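Local coordinates for Slr0280 protein (Synechocystis sp., PDB 5H3K), which is of unknown function but carries a phosphodiester glycosidase (NAGPA-type) domain, so it may hydrolyse a sugar-containing phosphodiester, at residues Asn429-Val435 with Gly460-Arg466; Arg284-Ile288 with Gln563-Leu568; Ala66-Trp70 with Ala139-Leu144. One frame throughout, in Å; residues are numbered along the deposited sequence.

Contact 1 of 3, residues Asn429-Val435 with Gly460-Arg466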
ATOM      1  N   ASN A 429     -28.730  -1.953  22.623  1.00 20.28           N
ATOM      2  CA  ASN A 429     -28.776  -1.822  24.074  1.00 21.11           C
ATOM      3  C   ASN A 429     -27.445  -1.387  24.690  1.00 14.86           C
ATOM      4  O   ASN A 429     -27.000  -1.944  25.694  1.00 21.35           O
ATOM      5  CB  ASN A 429     -29.285  -3.123  24.710  1.00 21.10           C
ATOM      6  CG  ASN A 429     -30.628  -3.559  24.144  1.00 25.98           C
ATOM      7  OD1 ASN A 429     -31.507  -2.733  23.901  1.00 25.96           O
ATOM      8  ND2 ASN A 429     -30.781  -4.859  23.910  1.00 26.01           N
ATOM      9  N   GLU A 430     -26.809  -0.402  24.069  1.00 18.76           N
ATOM     10  CA  GLU A 430     -25.585   0.174  24.625  1.00 19.08           C
ATOM     11  C   GLU A 430     -25.944   1.281  25.608  1.00 21.93           C
ATOM     12  O   GLU A 430     -27.012   1.892  25.494  1.00 22.79           O
ATOM     13  CB  GLU A 430     -24.694   0.737  23.506  1.00 16.89           C
ATOM     14  CG  GLU A 430     -24.222  -0.324  22.532  1.00 18.67           C
ATOM     15  CD  GLU A 430     -23.186   0.180  21.545  1.00 16.43           C
ATOM     16  OE1 GLU A 430     -22.545  -0.677  20.901  1.00 20.31           O
ATOM     17  OE2 GLU A 430     -23.007   1.413  21.410  1.00 14.20           O
ATOM     18  N   GLN A 431     -25.061   1.529  26.575  1.00 15.98           N
ATOM     19  CA  GLN A 431     -25.162   2.718  27.417  1.00 17.98           C
ATOM     20  C   GLN A 431     -23.984   3.626  27.089  1.00 14.72           C
ATOM     21  O   GLN A 431     -22.851   3.147  26.978  1.00 13.34           O
ATOM     22  CB  GLN A 431     -25.106   2.337  28.896  1.00 19.62           C
ATOM     23  CG  GLN A 431     -26.432   1.870  29.477  1.00 30.16           C
ATOM     24  CD  GLN A 431     -27.466   2.986  29.545  1.00 27.94           C
ATOM     25  OE1 GLN A 431     -27.231   4.038  30.147  1.00 30.03           O
ATOM     26  NE2 GLN A 431     -28.611   2.763  28.924  1.00 31.81           N
ATOM     27  N   VAL A 432     -24.235   4.923  26.934  1.00 11.57           N
ATOM     28  CA  VAL A 432     -23.136   5.858  26.699  1.00 12.83           C
ATOM     29  C   VAL A 432     -22.988   6.851  27.844  1.00 13.57           C
ATOM     30  O   VAL A 432     -23.986   7.371  28.363  1.00 12.95           O
ATOM     31  CB  VAL A 432     -23.262   6.604  25.339  1.00 12.99           C
ATOM     32  CG1 VAL A 432     -24.567   7.382  25.255  1.00 15.23           C
ATOM     33  CG2 VAL A 432     -22.050   7.544  25.108  1.00 10.82           C
ATOM     34  N   TYR A 433     -21.738   7.104  28.236  1.00  7.81           N
ATOM     35  CA  TYR A 433     -21.420   8.148  29.202  1.00  9.47           C
ATOM     36  C   TYR A 433     -20.574   9.182  28.493  1.00 11.22           C
ATOM     37  O   TYR A 433     -19.513   8.853  27.937  1.00  8.83           O
ATOM     38  CB  TYR A 433     -20.658   7.564  30.394  1.00  9.26           C
ATOM     39  CG  TYR A 433     -21.419   6.462  31.097  1.00 11.08           C
ATOM     40  CD1 TYR A 433     -22.141   6.717  32.258  1.00 14.50           C
ATOM     41  CD2 TYR A 433     -21.434   5.164  30.593  1.00 11.95           C
ATOM     42  CE1 TYR A 433     -22.849   5.701  32.902  1.00 14.78           C
ATOM     43  CE2 TYR A 433     -22.141   4.144  31.225  1.00 17.15           C
ATOM     44  CZ  TYR A 433     -22.843   4.420  32.378  1.00 20.62           C
ATOM     45  OH  TYR A 433     -23.530   3.402  33.000  1.00 16.75           O
ATOM     46  N   VAL A 434     -21.052  10.425  28.488  1.00  7.99           N
ATOM     47  CA  VAL A 434     -20.343  11.513  27.832  1.00  7.91           C
ATOM     48  C   VAL A 434     -19.348  12.130  28.812  1.00 12.04           C
ATOM     49  O   VAL A 434     -19.715  12.491  29.935  1.00 11.13           O
ATOM     50  CB  VAL A 434     -21.313  12.594  27.318  1.00  9.08           C
ATOM     51  CG1 VAL A 434     -20.551  13.669  26.569  1.00 10.06           C
ATOM     52  CG2 VAL A 434     -22.371  11.973  26.423  1.00 11.70           C
ATOM     53  N   VAL A 435     -18.088  12.232  28.395  1.00  5.86           N
ATOM     54  CA  VAL A 435     -17.042  12.826  29.227  1.00  7.11           C
ATOM     55  C   VAL A 435     -16.518  14.092  28.550  1.00 10.59           C
ATOM     56  O   VAL A 435     -16.183  14.083  27.361  1.00  9.03           O
ATOM     57  CB  VAL A 435     -15.889  11.829  29.493  1.00  8.28           C
ATOM     58  CG1 VAL A 435     -14.854  12.452  30.419  1.00  9.09           C
ATOM     59  CG2 VAL A 435     -16.431  10.531  30.093  1.00  7.56           C
ATOM     60  N   GLY A 460     -13.100  15.757  25.108  1.00 12.27           N
ATOM     61  CA  GLY A 460     -13.371  14.564  25.895  1.00 12.71           C
ATOM     62  C   GLY A 460     -13.456  13.284  25.089  1.00 13.75           C
ATOM     63  O   GLY A 460     -12.663  13.061  24.170  1.00 11.65           O
ATOM     64  N   TYR A 461     -14.425  12.446  25.440  1.00  9.40           N
ATOM     65  CA  TYR A 461     -14.586  11.120  24.847  1.00  8.39           C
ATOM     66  C   TYR A 461     -15.884  10.485  25.305  1.00  9.28           C
ATOM     67  O   TYR A 461     -16.586  11.029  26.162  1.00  7.34           O
ATOM     68  CB  TYR A 461     -13.407  10.206  25.224  1.00  5.54           C
ATOM     69  CG  TYR A 461     -13.156  10.062  26.715  1.00  8.08           C
ATOM     70  CD1 TYR A 461     -13.739   9.028  27.447  1.00  5.80           C
ATOM     71  CD2 TYR A 461     -12.311  10.939  27.379  1.00  8.37           C
ATOM     72  CE1 TYR A 461     -13.495   8.884  28.807  1.00  8.00           C
ATOM     73  CE2 TYR A 461     -12.063  10.804  28.733  1.00  8.71           C
ATOM     74  CZ  TYR A 461     -12.657   9.781  29.441  1.00  9.23           C
ATOM     75  OH  TYR A 461     -12.402   9.671  30.793  1.00 10.68           O
ATOM     76  N   LEU A 462     -16.202   9.328  24.732  1.00  6.08           N
ATOM     77  CA  LEU A 462     -17.383   8.584  25.138  1.00  6.89           C
ATOM     78  C   LEU A 462     -16.948   7.274  25.766  1.00  6.95           C
ATOM     79  O   LEU A 462     -15.979   6.646  25.307  1.00  7.62           O
ATOM     80  CB  LEU A 462     -18.283   8.297  23.939  1.00  6.52           C
ATOM     81  CG  LEU A 462     -18.789   9.502  23.154  1.00  9.72           C
ATOM     82  CD1 LEU A 462     -19.703   9.043  22.010  1.00  9.36           C
ATOM     83  CD2 LEU A 462     -19.544  10.449  24.103  1.00  8.75           C
ATOM     84  N   ILE A 463     -17.629   6.881  26.838  1.00  5.72           N
ATOM     85  CA  ILE A 463     -17.506   5.531  27.353  1.00  6.54           C
ATOM     86  C   ILE A 463     -18.749   4.771  26.913  1.00  8.93           C
ATOM     87  O   ILE A 463     -19.883   5.230  27.120  1.00  7.82           O
ATOM     88  CB  ILE A 463     -17.392   5.502  28.879  1.00  7.16           C
ATOM     89  CG1 ILE A 463     -16.107   6.201  29.330  1.00  7.96           C
ATOM     90  CG2 ILE A 463     -17.435   4.059  29.365  1.00  8.00           C
ATOM     91  CD1 ILE A 463     -16.072   6.564  30.843  1.00  7.87           C
ATOM     92  N   ILE A 464     -18.534   3.623  26.280  1.00  9.54           N
ATOM     93  CA  ILE A 464     -19.623   2.790  25.777  1.00  8.99           C
ATOM     94  C   ILE A 464     -19.672   1.490  26.575  1.00 13.29           C
ATOM     95  O   ILE A 464     -18.676   0.760  26.665  1.00  9.96           O
ATOM     96  CB  ILE A 464     -19.450   2.457  24.275  1.00  9.84           C
ATOM     97  CG1 ILE A 464     -19.547   3.728  23.420  1.00  9.19           C
ATOM     98  CG2 ILE A 464     -20.489   1.442  23.825  1.00 11.51           C
ATOM     99  CD1 ILE A 464     -20.862   4.459  23.548  1.00 12.75           C
ATOM    100  N   ASP A 465     -20.820   1.208  27.180  1.00 12.04           N
ATOM    101  CA  ASP A 465     -20.968  -0.028  27.942  1.00 16.68           C
ATOM    102  C   ASP A 465     -21.793  -0.998  27.112  1.00 15.45           C
ATOM    103  O   ASP A 465     -22.950  -0.720  26.790  1.00 14.33           O
ATOM    104  CB  ASP A 465     -21.649   0.259  29.284  1.00 18.35           C
ATOM    105  CG  ASP A 465     -21.796  -0.977  30.156  1.00 22.65           C
ATOM    106  OD1 ASP A 465     -21.309  -2.066  29.763  1.00 20.64           O
ATOM    107  OD2 ASP A 465     -22.387  -0.845  31.257  1.00 24.23           O
ATOM    108  N   ARG A 466     -21.185  -2.121  26.751  1.00 14.76           N
ATOM    109  CA  ARG A 466     -21.886  -3.177  26.031  1.00 15.98           C
ATOM    110  C   ARG A 466     -22.060  -4.376  26.959  1.00 14.29           C
ATOM    111  O   ARG A 466     -21.078  -4.969  27.423  1.00 16.44           O
ATOM    112  CB  ARG A 466     -21.119  -3.561  24.756  1.00 16.04           C
ATOM    113  CG  ARG A 466     -20.860  -2.371  23.836  1.00 13.45           C
ATOM    114  CD  ARG A 466     -20.179  -2.792  22.546  1.00 10.36           C
ATOM    115  NE  ARG A 466     -20.141  -1.704  21.580  1.00 10.64           N
ATOM    116  CZ  ARG A 466     -19.028  -1.223  21.036  1.00 11.30           C
ATOM    117  NH1 ARG A 466     -17.858  -1.733  21.372  1.00  9.68           N
ATOM    118  NH2 ARG A 466     -19.091  -0.228  20.155  1.00 10.96           N
TER

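Contact 2 of 3, residues Arg284-Ile288 with Gln563-Leu568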
ATOM      1  N   ARG A 284      11.471 -10.397  -7.416  1.00  8.38           N
ATOM      2  CA  ARG A 284      12.200 -11.663  -7.295  1.00 10.21           C
ATOM      3  C   ARG A 284      11.255 -12.839  -7.419  1.00 13.01           C
ATOM      4  O   ARG A 284      10.043 -12.696  -7.233  1.00  8.57           O
ATOM      5  CB  ARG A 284      12.855 -11.758  -5.909  1.00 13.58           C
ATOM      6  CG  ARG A 284      14.178 -11.037  -5.757  1.00 18.00           C
ATOM      7  CD  ARG A 284      14.681 -11.140  -4.322  1.00 20.90           C
ATOM      8  NE  ARG A 284      13.999 -10.202  -3.430  1.00 20.48           N
ATOM      9  CZ  ARG A 284      14.387  -9.951  -2.188  1.00 17.25           C
ATOM     10  NH1 ARG A 284      13.719  -9.081  -1.442  1.00 15.03           N
ATOM     11  NH2 ARG A 284      15.451 -10.576  -1.703  1.00 17.12           N
ATOM     12  N   PHE A 285      11.814 -14.011  -7.718  1.00 12.59           N
ATOM     13  CA  PHE A 285      11.088 -15.270  -7.562  1.00 10.12           C
ATOM     14  C   PHE A 285      11.604 -15.965  -6.312  1.00 12.34           C
ATOM     15  O   PHE A 285      12.811 -16.149  -6.157  1.00 17.39           O
ATOM     16  CB  PHE A 285      11.285 -16.184  -8.776  1.00 11.31           C
ATOM     17  CG  PHE A 285      10.641 -15.669 -10.037  1.00 16.05           C
ATOM     18  CD1 PHE A 285       9.308 -15.931 -10.306  1.00 15.58           C
ATOM     19  CD2 PHE A 285      11.376 -14.923 -10.955  1.00 16.32           C
ATOM     20  CE1 PHE A 285       8.708 -15.456 -11.473  1.00 14.91           C
ATOM     21  CE2 PHE A 285      10.786 -14.446 -12.125  1.00 18.29           C
ATOM     22  CZ  PHE A 285       9.447 -14.712 -12.378  1.00 17.32           C
ATOM     23  N   VAL A 286      10.705 -16.335  -5.406  1.00  9.80           N
ATOM     24  CA  VAL A 286      11.117 -17.046  -4.203  1.00 11.34           C
ATOM     25  C   VAL A 286      10.643 -18.496  -4.273  1.00 14.38           C
ATOM     26  O   VAL A 286       9.451 -18.767  -4.463  1.00 10.59           O
ATOM     27  CB  VAL A 286      10.598 -16.363  -2.926  1.00 10.57           C
ATOM     28  CG1 VAL A 286      11.017 -17.155  -1.697  1.00 12.78           C
ATOM     29  CG2 VAL A 286      11.117 -14.925  -2.836  1.00  9.93           C
ATOM     30  N   ASN A 287      11.585 -19.427  -4.140  1.00 12.02           N
ATOM     31  CA  ASN A 287      11.268 -20.848  -4.204  1.00 14.26           C
ATOM     32  C   ASN A 287      11.132 -21.457  -2.828  1.00 12.66           C
ATOM     33  O   ASN A 287      12.039 -21.337  -2.003  1.00 13.90           O
ATOM     34  CB  ASN A 287      12.358 -21.599  -4.974  1.00 19.39           C
ATOM     35  CG  ASN A 287      12.512 -21.103  -6.393  1.00 24.16           C
ATOM     36  OD1 ASN A 287      11.548 -21.061  -7.153  1.00 23.58           O
ATOM     37  ND2 ASN A 287      13.733 -20.710  -6.756  1.00 31.67           N
ATOM     38  N   ILE A 288       9.987 -22.079  -2.573  1.00 11.65           N
ATOM     39  CA  ILE A 288       9.817 -22.900  -1.384  1.00 12.73           C
ATOM     40  C   ILE A 288       9.346 -24.273  -1.830  1.00 13.58           C
ATOM     41  O   ILE A 288       9.228 -24.533  -3.025  1.00 16.34           O
ATOM     42  CB  ILE A 288       8.808 -22.289  -0.386  1.00 10.05           C
ATOM     43  CG1 ILE A 288       7.477 -22.012  -1.081  1.00 11.84           C
ATOM     44  CG2 ILE A 288       9.364 -21.008   0.219  1.00 13.13           C
ATOM     45  CD1 ILE A 288       6.390 -21.564  -0.127  1.00 12.69           C
ATOM     46  N   GLN A 563       7.358 -19.188   5.224  1.00  8.34           N
ATOM     47  CA  GLN A 563       8.543 -19.741   4.583  1.00  9.55           C
ATOM     48  C   GLN A 563       9.122 -18.771   3.567  1.00  8.44           C
ATOM     49  O   GLN A 563      10.343 -18.620   3.467  1.00  8.87           O
ATOM     50  CB  GLN A 563       8.216 -21.096   3.945  1.00 10.16           C
ATOM     51  CG  GLN A 563       7.803 -22.160   4.964  1.00 13.13           C
ATOM     52  CD  GLN A 563       7.430 -23.491   4.327  1.00 25.23           C
ATOM     53  OE1 GLN A 563       7.099 -23.560   3.142  1.00 24.55           O
ATOM     54  NE2 GLN A 563       7.479 -24.557   5.118  1.00 28.30           N
ATOM     55  N   ILE A 564       8.250 -18.108   2.810  1.00  6.60           N
ATOM     56  CA  ILE A 564       8.703 -17.088   1.865  1.00  6.91           C
ATOM     57  C   ILE A 564       9.499 -15.991   2.575  1.00  8.41           C
ATOM     58  O   ILE A 564      10.579 -15.602   2.121  1.00  8.18           O
ATOM     59  CB  ILE A 564       7.506 -16.472   1.076  1.00  7.30           C
ATOM     60  CG1 ILE A 564       6.987 -17.479   0.034  1.00  8.04           C
ATOM     61  CG2 ILE A 564       7.917 -15.164   0.403  1.00  7.69           C
ATOM     62  CD1 ILE A 564       5.608 -17.147  -0.547  1.00  7.85           C
ATOM     63  N   LEU A 565       8.974 -15.512   3.697  1.00  7.79           N
ATOM     64  CA  LEU A 565       9.601 -14.423   4.447  1.00  9.22           C
ATOM     65  C   LEU A 565      10.920 -14.867   5.071  1.00 10.36           C
ATOM     66  O   LEU A 565      11.878 -14.104   5.109  1.00 10.18           O
ATOM     67  CB  LEU A 565       8.649 -13.902   5.537  1.00  5.80           C
ATOM     68  CG  LEU A 565       7.401 -13.196   4.979  1.00  6.51           C
ATOM     69  CD1 LEU A 565       6.322 -13.104   6.039  1.00  6.80           C
ATOM     70  CD2 LEU A 565       7.735 -11.821   4.412  1.00  7.28           C
ATOM     71  N   GLN A 566      10.965 -16.104   5.557  1.00  9.96           N
ATOM     72  CA  GLN A 566      12.219 -16.665   6.054  1.00 10.39           C
ATOM     73  C   GLN A 566      13.272 -16.687   4.943  1.00 12.90           C
ATOM     74  O   GLN A 566      14.422 -16.307   5.164  1.00 12.56           O
ATOM     75  CB  GLN A 566      11.977 -18.068   6.613  1.00 14.71           C
ATOM     76  CG  GLN A 566      13.199 -18.721   7.213  1.00 25.28           C
ATOM     77  CD  GLN A 566      12.877 -20.070   7.826  1.00 24.57           C
ATOM     78  OE1 GLN A 566      12.210 -20.907   7.208  1.00 34.11           O
ATOM     79  NE2 GLN A 566      13.333 -20.283   9.053  1.00 33.58           N
ATOM     80  N   GLN A 567      12.872 -17.108   3.746  1.00 10.52           N
ATOM     81  CA  GLN A 567      13.748 -17.075   2.567  1.00 15.50           C
ATOM     82  C   GLN A 567      14.250 -15.667   2.213  1.00 15.04           C
ATOM     83  O   GLN A 567      15.351 -15.497   1.682  1.00 14.35           O
ATOM     84  CB  GLN A 567      13.022 -17.680   1.363  1.00 15.17           C
ATOM     85  CG  GLN A 567      13.129 -19.185   1.279  1.00 23.83           C
ATOM     86  CD  GLN A 567      14.554 -19.621   0.989  1.00 32.94           C
ATOM     87  OE1 GLN A 567      15.087 -19.359  -0.093  1.00 37.91           O
ATOM     88  NE2 GLN A 567      15.186 -20.261   1.963  1.00 33.84           N
ATOM     89  N   LEU A 568      13.437 -14.657   2.503  1.00 11.69           N
ATOM     90  CA  LEU A 568      13.801 -13.274   2.226  1.00 11.33           C
ATOM     91  C   LEU A 568      14.728 -12.689   3.279  1.00 13.81           C
ATOM     92  O   LEU A 568      15.204 -11.563   3.136  1.00 13.72           O
ATOM     93  CB  LEU A 568      12.547 -12.408   2.128  1.00 10.29           C
ATOM     94  CG  LEU A 568      11.684 -12.681   0.907  1.00 10.60           C
ATOM     95  CD1 LEU A 568      10.362 -11.917   1.011  1.00 12.21           C
ATOM     96  CD2 LEU A 568      12.444 -12.280  -0.339  1.00 13.04           C
TER
HETATM   97  O   HOH W   1      14.724  -9.313   1.324  1.00 23.09           O

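Contact 3 of 3, residues Ala66-Trp70 with Ala139-Leu144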
ATOM      1  N   ALA A  66       3.606  11.774 -11.714  1.00  9.16           N
ATOM      2  CA  ALA A  66       4.269  12.964 -11.190  1.00 12.40           C
ATOM      3  C   ALA A  66       5.300  13.475 -12.197  1.00 10.29           C
ATOM      4  O   ALA A  66       6.051  12.692 -12.786  1.00 10.85           O
ATOM      5  CB  ALA A  66       4.937  12.658  -9.850  1.00 13.64           C
ATOM      6  N   TRP A  67       5.338  14.788 -12.395  1.00  9.93           N
ATOM      7  CA  TRP A  67       6.352  15.388 -13.253  1.00 13.01           C
ATOM      8  C   TRP A  67       6.846  16.695 -12.654  1.00 14.83           C
ATOM      9  O   TRP A  67       6.167  17.322 -11.827  1.00 12.94           O
ATOM     10  CB  TRP A  67       5.810  15.622 -14.671  1.00  9.29           C
ATOM     11  CG  TRP A  67       4.680  16.575 -14.687  1.00 13.97           C
ATOM     12  CD1 TRP A  67       3.358  16.280 -14.548  1.00 10.69           C
ATOM     13  CD2 TRP A  67       4.763  17.999 -14.838  1.00 13.90           C
ATOM     14  NE1 TRP A  67       2.612  17.432 -14.598  1.00 15.61           N
ATOM     15  CE2 TRP A  67       3.449  18.501 -14.779  1.00 15.62           C
ATOM     16  CE3 TRP A  67       5.820  18.896 -15.019  1.00 13.60           C
ATOM     17  CZ2 TRP A  67       3.164  19.865 -14.891  1.00 18.30           C
ATOM     18  CZ3 TRP A  67       5.533  20.249 -15.135  1.00 15.75           C
ATOM     19  CH2 TRP A  67       4.217  20.718 -15.063  1.00 14.60           C
ATOM     20  N   GLY A  68       8.047  17.085 -13.058  1.00 12.32           N
ATOM     21  CA  GLY A  68       8.599  18.371 -12.675  1.00 15.28           C
ATOM     22  C   GLY A  68       9.557  18.866 -13.743  1.00 15.15           C
ATOM     23  O   GLY A  68      10.168  18.067 -14.458  1.00 15.60           O
ATOM     24  N   GLN A  69       9.673  20.185 -13.862  1.00 15.88           N
ATOM     25  CA  GLN A  69      10.607  20.788 -14.800  1.00 20.41           C
ATOM     26  C   GLN A  69      11.522  21.743 -14.060  1.00 18.21           C
ATOM     27  O   GLN A  69      11.088  22.449 -13.146  1.00 17.87           O
ATOM     28  CB  GLN A  69       9.861  21.514 -15.929  1.00 15.87           C
ATOM     29  CG  GLN A  69       9.281  20.581 -16.974  1.00 17.33           C
ATOM     30  CD  GLN A  69       8.521  21.313 -18.069  1.00 20.78           C
ATOM     31  OE1 GLN A  69       7.913  22.359 -17.832  1.00 25.89           O
ATOM     32  NE2 GLN A  69       8.556  20.763 -19.279  1.00 20.64           N
ATOM     33  N   TRP A  70      12.795  21.749 -14.449  1.00 19.97           N
ATOM     34  CA  TRP A  70      13.775  22.607 -13.800  1.00 24.24           C
ATOM     35  C   TRP A  70      14.824  23.113 -14.784  1.00 25.72           C
ATOM     36  O   TRP A  70      14.875  22.677 -15.936  1.00 23.34           O
ATOM     37  CB  TRP A  70      14.452  21.876 -12.635  1.00 20.78           C
ATOM     38  CG  TRP A  70      15.278  20.696 -13.053  1.00 21.37           C
ATOM     39  CD1 TRP A  70      16.619  20.679 -13.301  1.00 21.24           C
ATOM     40  CD2 TRP A  70      14.813  19.358 -13.268  1.00 18.30           C
ATOM     41  NE1 TRP A  70      17.021  19.411 -13.650  1.00 21.82           N
ATOM     42  CE2 TRP A  70      15.928  18.583 -13.647  1.00 22.23           C
ATOM     43  CE3 TRP A  70      13.558  18.743 -13.192  1.00 21.04           C
ATOM     44  CZ2 TRP A  70      15.830  17.218 -13.936  1.00 19.68           C
ATOM     45  CZ3 TRP A  70      13.463  17.385 -13.480  1.00 17.91           C
ATOM     46  CH2 TRP A  70      14.591  16.641 -13.847  1.00 19.20           C
ATOM     47  N   ALA A 139       4.152  22.090 -20.522  1.00 27.84           N
ATOM     48  CA  ALA A 139       3.235  21.920 -19.410  1.00 26.11           C
ATOM     49  C   ALA A 139       2.061  22.867 -19.539  1.00 31.01           C
ATOM     50  O   ALA A 139       2.204  23.984 -20.034  1.00 32.27           O
ATOM     51  CB  ALA A 139       3.950  22.165 -18.108  1.00 27.10           C
ATOM     52  N   GLN A 140       0.906  22.418 -19.071  1.00 25.51           N
ATOM     53  CA  GLN A 140      -0.302  23.218 -19.094  1.00 29.90           C
ATOM     54  C   GLN A 140      -0.899  23.153 -17.698  1.00 33.36           C
ATOM     55  O   GLN A 140      -1.841  22.395 -17.439  1.00 30.90           O
ATOM     56  CB  GLN A 140      -1.269  22.644 -20.123  1.00 33.84           C
ATOM     57  CG  GLN A 140      -2.473  23.505 -20.421  1.00 40.80           C
ATOM     58  CD  GLN A 140      -3.008  23.248 -21.816  1.00 49.20           C
ATOM     59  OE1 GLN A 140      -2.265  22.822 -22.704  1.00 45.19           O
ATOM     60  NE2 GLN A 140      -4.302  23.499 -22.017  1.00 44.22           N
ATOM     61  N   GLY A 141      -0.321  23.927 -16.786  1.00 33.98           N
ATOM     62  CA  GLY A 141      -0.733  23.896 -15.395  1.00 33.15           C
ATOM     63  C   GLY A 141      -0.251  22.632 -14.709  1.00 27.18           C
ATOM     64  O   GLY A 141       0.952  22.380 -14.626  1.00 28.69           O
ATOM     65  N   ASN A 142      -1.200  21.830 -14.233  1.00 23.45           N
ATOM     66  CA  ASN A 142      -0.886  20.617 -13.498  1.00 22.99           C
ATOM     67  C   ASN A 142      -0.587  19.430 -14.427  1.00 25.78           C
ATOM     68  O   ASN A 142      -0.140  18.368 -13.977  1.00 20.25           O
ATOM     69  CB  ASN A 142      -2.037  20.298 -12.541  1.00 26.52           C
ATOM     70  CG  ASN A 142      -1.790  19.054 -11.725  1.00 31.06           C
ATOM     71  OD1 ASN A 142      -0.894  19.019 -10.882  1.00 35.21           O
ATOM     72  ND2 ASN A 142      -2.595  18.019 -11.959  1.00 32.07           N
ATOM     73  N   THR A 143      -0.807  19.628 -15.727  1.00 20.71           N
ATOM     74  CA  THR A 143      -0.709  18.539 -16.694  1.00 20.16           C
ATOM     75  C   THR A 143       0.411  18.727 -17.726  1.00 21.56           C
ATOM     76  O   THR A 143       0.423  19.708 -18.472  1.00 23.03           O
ATOM     77  CB  THR A 143      -2.037  18.350 -17.444  1.00 20.73           C
ATOM     78  OG1 THR A 143      -3.089  18.124 -16.498  1.00 24.20           O
ATOM     79  CG2 THR A 143      -1.943  17.158 -18.390  1.00 17.65           C
ATOM     80  N   LEU A 144       1.352  17.788 -17.766  1.00 14.90           N
ATOM     81  CA  LEU A 144       2.407  17.815 -18.774  1.00 13.79           C
ATOM     82  C   LEU A 144       1.900  17.124 -20.031  1.00 15.97           C
ATOM     83  O   LEU A 144       1.500  15.959 -19.986  1.00 15.23           O
ATOM     84  CB  LEU A 144       3.661  17.104 -18.264  1.00 13.64           C
ATOM     85  CG  LEU A 144       4.857  16.931 -19.216  1.00 15.10           C
ATOM     86  CD1 LEU A 144       5.505  18.271 -19.558  1.00 18.73           C
ATOM     87  CD2 LEU A 144       5.889  16.006 -18.593  1.00 14.70           C
TER

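Contact 1 of 3, residues Asn429-Val435 with Gly460-Arg466
An antiparallel pairing of two neighbouring strands, 430-436 and 460-466, makes this contact within the phosphodiester glycosidase region. The short axes approach to 4.7 Å with 160° between their directions, and six backbone hydrogen bonds hold the register. They come in reciprocal couples: Gln431 N to Asp465 O (3.1 Å) with Asp465 N to Gln431 O (2.8 Å), the same between Tyr433 and Ile463, and again between Val435 and Tyr461. Between these couples lie the non-hydrogen-bonded pairs Val432-Ile464 and Val434-Leu462. As a general rule, such a ladder sorts side chains onto two faces. Here Val432 CG2 meets Ile464 CD1 at 3.7 Å on one face, where Leu462 CD2 lies 4.0 Å from CG2 of Val432 and 4.0 Å from CG2 of Val434. On the other, the CB of Val435 sits over the Tyr461 ring, 3.8 Å from its centroid, in a CH-pi contact. At the Glu430 end of the ladder, Arg466 NE donates to Glu430 OE1 at 2.7 Å in a nearly linear hydrogen bond that is part of a salt bridge, and Tyr423 OH bonds both to Glu430 and to the arginine. Asp465 turns its carboxylate to the backbone of Gln469 and Ile470. Strand 430-436 is flanked by strand 439-446 and strand 460-466 by strand 411-415, while strand 481-488 packs on the face bearing Val435, Tyr461 and Ile463.

Contact 2 of 3, residues Arg284-Ile288 with Gln563-Leu568
Ile288, Val286 and Leu568 carry most of the surface buried here, and between them they illustrate how a helix is seated on a sheet through a few aliphatic side chains. Both strand residues direct their CA-to-CB bonds at the helix, as expected of positions two apart on one strand. Val286 lies centrally, its CA 6.5 Å from that of Ile564. Val286 CG1 reaches Gln567 CB at 3.7 Å and Ile564 CG2 at 4.2 Å, while Val286 CG2 lies 3.9 Å from Leu568 CD2. Ile288 covers the stretch nearer Gln563: its CD1 is 4.1 Å from Ile564 CG1 and 3.9 Å from Gln563 OE1. Leu568 starts sideways, but its end bends to the strand, and CD2 also lies over one face of the Arg284 guanidinium, 3.6 Å from CZ. No direct hydrogen bond links the segments. The polar link is instead a water, which accepts from Arg284 NH1 at 3.0 Å and donates to Leu568 O at 2.9 Å; the same NH1 bonds Thr297 on the adjoining strand. Phe293 of strand 291-300 touches both Ile288 and Ile564, so the apolar layer extends beyond the pair, and Leu565 packs against Leu505 and Ile506 of strand 504-507. The axes of strand 284-288 and helix 563-567 approach to 8.5 Å, with 117° between their directions. These segments belong to strand 279-288 and helix 558-567, a helix packed on an antiparallel eight-stranded sheet, as in alpha+beta folds.

Contact 3 of 3, residues Ala66-Trp70 with Ala139-Leu144
Trp67, the second residue of the segment that begins at Ala66, does most of the work in this contact, since its indole spans the gap to a beta hairpin. Trp67 NE1 donates a hydrogen bond to Asn142 O at 3.0 Å, with the carbonyl at the ring edge, and Trp67 CZ2 comes 3.4 Å from Gly141 O. One ring face is covered by Leu144: its CB stands 3.6 Å from the centroid of the five-membered ring, almost exactly on the normal, a CH-pi contact. Farther along the indole, Trp67 CH2 meets Ala139 CB at 3.4 Å. The hairpin so approached joins strands 138-140 and 143-145 through a type II' turn from Gln140 to Thr143, with Gly141 at the position where positive phi (74°) suits glycine; Gln140 N bonds Thr143 O at 2.8 Å. Hairpin and strand 61-72 belong to one curled mixed sheet, in which strand 55-58 pairs with both 61-72 and 143-145, and Trp67 touches Ile56 of that linking strand. Gly68 follows and pairs through its backbone with Gly79 of strand 75-81. Gln69 again directs its CA-to-CB bond toward the hairpin: OE1 is 4.0 Å from Ala139 CB, and NE2 lies 3.9 Å from Leu144 CD1 while hydrogen-bonding Thr78 and the backbone oxygen of Leu137. Trp70, the last residue, makes a cation-pi interaction with Arg117.

Read from the N terminus, the chain first closes a loop at contact 3, where segment 66-70 meets 139-144 after 68 intervening residues, both sides belonging to the N-terminal mixed sheet. It then passes through two four-stranded antiparallel sheets before opening contact 2 at 284-288. That loop stays open for 274 residues, and contact 1 opens and closes within it, with 24 residues between its segments, pairing strands of the eleven-stranded mixed sheet. Helix 558-567 then returns to seat on the eight-stranded antiparallel sheet. Contact 1 is therefore enclosed by contact 2 along the sequence, while contact 3 precedes both; in space the centres lie about 40 to 51 Å apart without touching.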